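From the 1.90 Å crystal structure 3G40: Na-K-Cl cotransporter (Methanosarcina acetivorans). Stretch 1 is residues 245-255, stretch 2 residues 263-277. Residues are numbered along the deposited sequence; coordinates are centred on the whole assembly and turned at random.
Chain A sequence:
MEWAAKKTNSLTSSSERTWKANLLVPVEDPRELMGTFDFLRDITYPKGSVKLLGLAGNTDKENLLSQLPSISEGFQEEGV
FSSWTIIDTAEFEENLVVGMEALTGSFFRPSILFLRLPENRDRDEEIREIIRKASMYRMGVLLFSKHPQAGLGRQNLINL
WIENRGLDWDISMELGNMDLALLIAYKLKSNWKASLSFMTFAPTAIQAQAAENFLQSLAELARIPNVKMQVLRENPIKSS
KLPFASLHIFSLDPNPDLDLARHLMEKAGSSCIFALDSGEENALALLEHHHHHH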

# COMPACT_ATOMS: atom_id res chain seq x y z
N ALA A 245 6.15 -13.86 -5.44
CA ALA A 245 6.63 -12.51 -5.82
C ALA A 245 5.75 -11.42 -5.20
O ALA A 245 4.60 -11.67 -4.88
CB ALA A 245 6.65 -12.34 -7.34
N SER A 246 6.29 -10.21 -5.04
CA SER A 246 5.49 -9.04 -4.64
C SER A 246 4.48 -8.73 -5.73
O SER A 246 3.33 -8.32 -5.47
CB SER A 246 6.39 -7.82 -4.44
OG SER A 246 7.46 -8.11 -3.54
N LEU A 247 4.92 -8.91 -6.96
CA LEU A 247 4.08 -8.61 -8.11
C LEU A 247 4.38 -9.59 -9.23
O LEU A 247 5.55 -9.77 -9.61
CB LEU A 247 4.35 -7.20 -8.63
CG LEU A 247 3.58 -6.79 -9.90
CD1 LEU A 247 2.08 -6.59 -9.63
CD2 LEU A 247 4.17 -5.53 -10.53
N HIS A 248 3.33 -10.21 -9.74
CA HIS A 248 3.41 -11.05 -10.93
C HIS A 248 2.93 -10.24 -12.14
O HIS A 248 1.83 -9.70 -12.12
CB HIS A 248 2.50 -12.26 -10.77
CG HIS A 248 2.89 -13.15 -9.63
ND1 HIS A 248 3.74 -14.22 -9.78
CD2 HIS A 248 2.54 -13.13 -8.32
CE1 HIS A 248 3.90 -14.82 -8.62
NE2 HIS A 248 3.18 -14.18 -7.71
N ILE A 249 3.77 -10.17 -13.17
CA ILE A 249 3.40 -9.54 -14.44
C ILE A 249 3.11 -10.62 -15.47
O ILE A 249 3.94 -11.51 -15.71
CB ILE A 249 4.54 -8.62 -14.95
CG1 ILE A 249 4.88 -7.56 -13.89
CG2 ILE A 249 4.17 -7.99 -16.31
CD1 ILE A 249 6.15 -6.81 -14.15
N PHE A 250 1.91 -10.56 -16.05
CA PHE A 250 1.50 -11.48 -17.11
C PHE A 250 1.21 -10.68 -18.38
O PHE A 250 1.01 -9.47 -18.32
CB PHE A 250 0.22 -12.23 -16.71
CG PHE A 250 0.39 -13.13 -15.52
CD1 PHE A 250 0.16 -12.66 -14.24
CD2 PHE A 250 0.76 -14.46 -15.69
CE1 PHE A 250 0.31 -13.50 -13.14
CE2 PHE A 250 0.92 -15.31 -14.59
CZ PHE A 250 0.69 -14.82 -13.32
N SER A 251 1.16 -11.36 -19.52
CA SER A 251 0.57 -10.76 -20.70
C SER A 251 -0.95 -10.87 -20.59
O SER A 251 -1.46 -11.82 -20.01
CB SER A 251 1.09 -11.44 -21.97
OG SER A 251 2.45 -11.11 -22.14
N LEU A 252 -1.66 -9.87 -21.12
CA LEU A 252 -3.12 -9.85 -21.16
C LEU A 252 -3.59 -10.24 -22.57
O LEU A 252 -3.22 -9.60 -23.55
CB LEU A 252 -3.64 -8.44 -20.79
CG LEU A 252 -5.15 -8.17 -20.85
CD1 LEU A 252 -5.90 -9.11 -19.94
CD2 LEU A 252 -5.42 -6.70 -20.46
N ASP A 253 -4.41 -11.29 -22.65
CA ASP A 253 -4.98 -11.73 -23.92
C ASP A 253 -5.87 -10.62 -24.47
O ASP A 253 -6.62 -10.01 -23.70
CB ASP A 253 -5.80 -13.01 -23.69
CG ASP A 253 -6.34 -13.63 -24.97
OD1 ASP A 253 -6.53 -12.91 -25.98
OD2 ASP A 253 -6.59 -14.85 -24.97
N PRO A 254 -5.79 -10.34 -25.78
CA PRO A 254 -6.64 -9.33 -26.42
C PRO A 254 -8.13 -9.57 -26.14
O PRO A 254 -8.95 -8.65 -26.21
CB PRO A 254 -6.36 -9.54 -27.91
CG PRO A 254 -5.00 -10.11 -27.97
CD PRO A 254 -4.80 -10.92 -26.72
N ASN A 255 -8.46 -10.83 -25.84
CA ASN A 255 -9.81 -11.24 -25.51
C ASN A 255 -9.76 -11.99 -24.19
O ASN A 255 -9.81 -13.22 -24.16
CB ASN A 255 -10.37 -12.14 -26.61
CG ASN A 255 -11.69 -12.79 -26.22
OD1 ASN A 255 -12.39 -12.32 -25.32
ND2 ASN A 255 -12.04 -13.87 -26.91
N HIS A 263 -8.38 -15.29 -10.56
CA HIS A 263 -7.94 -16.55 -9.99
C HIS A 263 -6.43 -16.59 -9.79
O HIS A 263 -5.94 -17.14 -8.80
CB HIS A 263 -8.38 -17.73 -10.86
CG HIS A 263 -7.86 -19.05 -10.39
ND1 HIS A 263 -8.30 -19.66 -9.23
CD2 HIS A 263 -6.94 -19.89 -10.92
CE1 HIS A 263 -7.67 -20.81 -9.07
NE2 HIS A 263 -6.84 -20.97 -10.08
N LEU A 264 -5.68 -16.03 -10.73
CA LEU A 264 -4.23 -16.02 -10.61
C LEU A 264 -3.81 -15.20 -9.40
O LEU A 264 -2.91 -15.60 -8.65
CB LEU A 264 -3.58 -15.50 -11.90
CG LEU A 264 -3.48 -16.52 -13.05
CD1 LEU A 264 -3.13 -15.85 -14.38
CD2 LEU A 264 -2.48 -17.64 -12.73
N MET A 265 -4.47 -14.07 -9.19
CA MET A 265 -4.10 -13.21 -8.07
C MET A 265 -4.40 -13.89 -6.74
O MET A 265 -3.61 -13.82 -5.81
CB MET A 265 -4.81 -11.85 -8.17
CG MET A 265 -4.52 -10.96 -6.97
SD MET A 265 -5.85 -11.06 -5.77
CE MET A 265 -7.08 -10.08 -6.61
N GLU A 266 -5.54 -14.57 -6.67
CA GLU A 266 -5.96 -15.24 -5.44
C GLU A 266 -5.03 -16.40 -5.11
O GLU A 266 -4.68 -16.60 -3.95
CB GLU A 266 -7.39 -15.75 -5.58
CG GLU A 266 -8.43 -14.64 -5.62
CD GLU A 266 -9.73 -15.09 -6.24
OE1 GLU A 266 -9.86 -16.30 -6.55
OE2 GLU A 266 -10.62 -14.24 -6.44
N LYS A 267 -4.66 -17.16 -6.13
CA LYS A 267 -3.75 -18.30 -5.97
C LYS A 267 -2.36 -17.82 -5.57
O LYS A 267 -1.71 -18.42 -4.71
CB LYS A 267 -3.69 -19.10 -7.28
CG LYS A 267 -2.73 -20.27 -7.25
CD LYS A 267 -2.41 -20.74 -8.66
CE LYS A 267 -3.66 -21.19 -9.41
NZ LYS A 267 -3.34 -21.69 -10.78
N ALA A 268 -1.90 -16.74 -6.20
CA ALA A 268 -0.60 -16.15 -5.90
C ALA A 268 -0.50 -15.63 -4.46
O ALA A 268 0.57 -15.69 -3.85
CB ALA A 268 -0.31 -15.02 -6.87
N GLY A 269 -1.60 -15.11 -3.94
CA GLY A 269 -1.59 -14.50 -2.63
C GLY A 269 -0.87 -13.16 -2.67
O GLY A 269 -0.46 -12.63 -1.64
N SER A 270 -0.72 -12.62 -3.88
CA SER A 270 -0.08 -11.33 -4.07
C SER A 270 -0.59 -10.66 -5.35
O SER A 270 -1.31 -11.28 -6.13
CB SER A 270 1.43 -11.50 -4.12
OG SER A 270 1.77 -12.27 -5.25
N SER A 271 -0.18 -9.42 -5.59
CA SER A 271 -0.74 -8.66 -6.70
C SER A 271 -0.27 -9.11 -8.09
O SER A 271 0.83 -9.61 -8.27
CB SER A 271 -0.49 -7.16 -6.53
OG SER A 271 -1.13 -6.67 -5.36
N CYS A 272 -1.15 -8.93 -9.06
CA CYS A 272 -0.89 -9.28 -10.44
C CYS A 272 -1.20 -8.10 -11.35
O CYS A 272 -2.15 -7.36 -11.10
CB CYS A 272 -1.76 -10.48 -10.84
SG CYS A 272 -1.32 -12.02 -9.99
N ILE A 273 -0.41 -7.93 -12.39
CA ILE A 273 -0.73 -6.95 -13.41
C ILE A 273 -0.65 -7.64 -14.77
O ILE A 273 0.20 -8.50 -14.99
CB ILE A 273 0.16 -5.67 -13.30
CG1 ILE A 273 -0.40 -4.53 -14.16
CG2 ILE A 273 1.61 -5.98 -13.64
CD1 ILE A 273 0.17 -3.15 -13.81
N PHE A 274 -1.59 -7.30 -15.65
CA PHE A 274 -1.73 -7.96 -16.95
C PHE A 274 -1.58 -6.93 -18.05
O PHE A 274 -2.27 -5.91 -18.07
CB PHE A 274 -3.09 -8.66 -17.05
CG PHE A 274 -3.34 -9.63 -15.93
CD1 PHE A 274 -3.79 -9.19 -14.70
CD2 PHE A 274 -3.08 -10.99 -16.11
CE1 PHE A 274 -3.99 -10.08 -13.66
CE2 PHE A 274 -3.28 -11.89 -15.08
CZ PHE A 274 -3.74 -11.44 -13.85
N ALA A 275 -0.64 -7.19 -18.96
CA ALA A 275 -0.26 -6.21 -19.96
C ALA A 275 -0.56 -6.66 -21.39
O ALA A 275 -0.04 -7.68 -21.86
CB ALA A 275 1.21 -5.87 -19.80
N LEU A 276 -1.38 -5.87 -22.09
CA LEU A 276 -1.70 -6.11 -23.49
C LEU A 276 -0.98 -5.07 -24.34
O LEU A 276 -1.12 -3.87 -24.09
CB LEU A 276 -3.21 -6.05 -23.73
CG LEU A 276 -3.73 -6.04 -25.17
CD1 LEU A 276 -3.41 -7.33 -25.91
CD2 LEU A 276 -5.23 -5.78 -25.16
N ASP A 277 -0.22 -5.53 -25.32
CA ASP A 277 0.52 -4.64 -26.21
C ASP A 277 -0.40 -3.86 -27.15
O ASP A 277 -1.49 -4.32 -27.48
CB ASP A 277 1.47 -5.45 -27.10
CG ASP A 277 2.66 -5.99 -26.35
OD1 ASP A 277 2.79 -5.73 -25.14
OD2 ASP A 277 3.47 -6.67 -27.00
O HOH W 1 3.23 -14.76 -4.99
O HOH W 2 2.00 -8.48 -3.11

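Residues 247-251 and the strand ending at Leu276 lie side by side as parallel neighbours in a sheet, their axes 26° apart, and together the two stretches bury 812 Å². The backbone ladder is regular. His248 N donates to Ser271 O (3.0 Å) and His248 O accepts from Ile273 N (2.9 Å); Phe250 N donates to Ile273 O (2.9 Å) and Phe250 O accepts from Ala275 N (2.9 Å); Leu252 N closes the series on Ala275 O (2.8 Å). Alternate residues of the first strand thus use both N and O toward the second, and CA-H...O contacts such as Cys272 CA to His248 O (3.2 Å) fill the spaces between.

This register pairs like with like, Ile249 beside Ile273 and Phe250 beside Phe274, and sorts their side chains onto two faces. On the isoleucine face, chi1 is m in Ile249 and t in Ile273, which places Ile249 CG1 3.6 Å from Ile273 CG2; chi2 is t in both. The same methyl also meets Leu247, whose CD2 lies 4.1 Å from Ile273 CG2. The t,p rotamer of Leu247 carries its end nearer the neighbouring strand than its CA-to-CB bond alone would suggest. Branched aliphatic chains suit this buried, apolar surface.

The other face is aromatic. Phe250 and Phe274 share the m rotamer, with chi2 of 91° and 82°, so their rings lean the same way from adjacent strands: the planes are 15° from parallel and the centroids 5.3 Å apart, but the rings are slid and barely overlap. Phe250 CB also packs on Phe274 CD2, at 3.6 Å. Leu264, from the helix preceding the second strand, lays its CD1 over one face of the Phe250 ring, 4.1 Å from the centroid and 12° off the normal, thereby packing helix against sheet. Cys272, also m, sets its small side chain beside two rings of the first strand, with SG at the edge of Phe250, 3.8 Å from Phe250 CE1, and 3.9 Å from His248 CB.

His248, likewise m, turns its ring toward the helix end, where NE2 lies 3.7 Å from Ala268 CB. Water 1 joins this corner: it lies 2.8 Å from His248 NE2, accepts from Ala245 N (3.1 Å), and lies within hydrogen-bonding distance of Ser270 OG (2.9 Å) and Ala268 O (3.0 Å). Ser270, in the p rotamer, points its hydroxyl across to donate to Ala245 O, with OG 2.9 Å from that oxygen. A short polar side chain can thus serve both the water and the backbone in a buried place. Between Ala268 and Ser270, Gly269 leaves the helix with positive phi, a conformation that favours glycine.

At the far end, Leu252 and Leu276 both take t,p. Leu252 CB is 3.8 Å from both Phe274 CB and Leu276 CB, while Leu276 CD1 reaches Pro254 CG at 3.8 Å, extending the apolar contact beyond the last backbone hydrogen bond to an exposed proline.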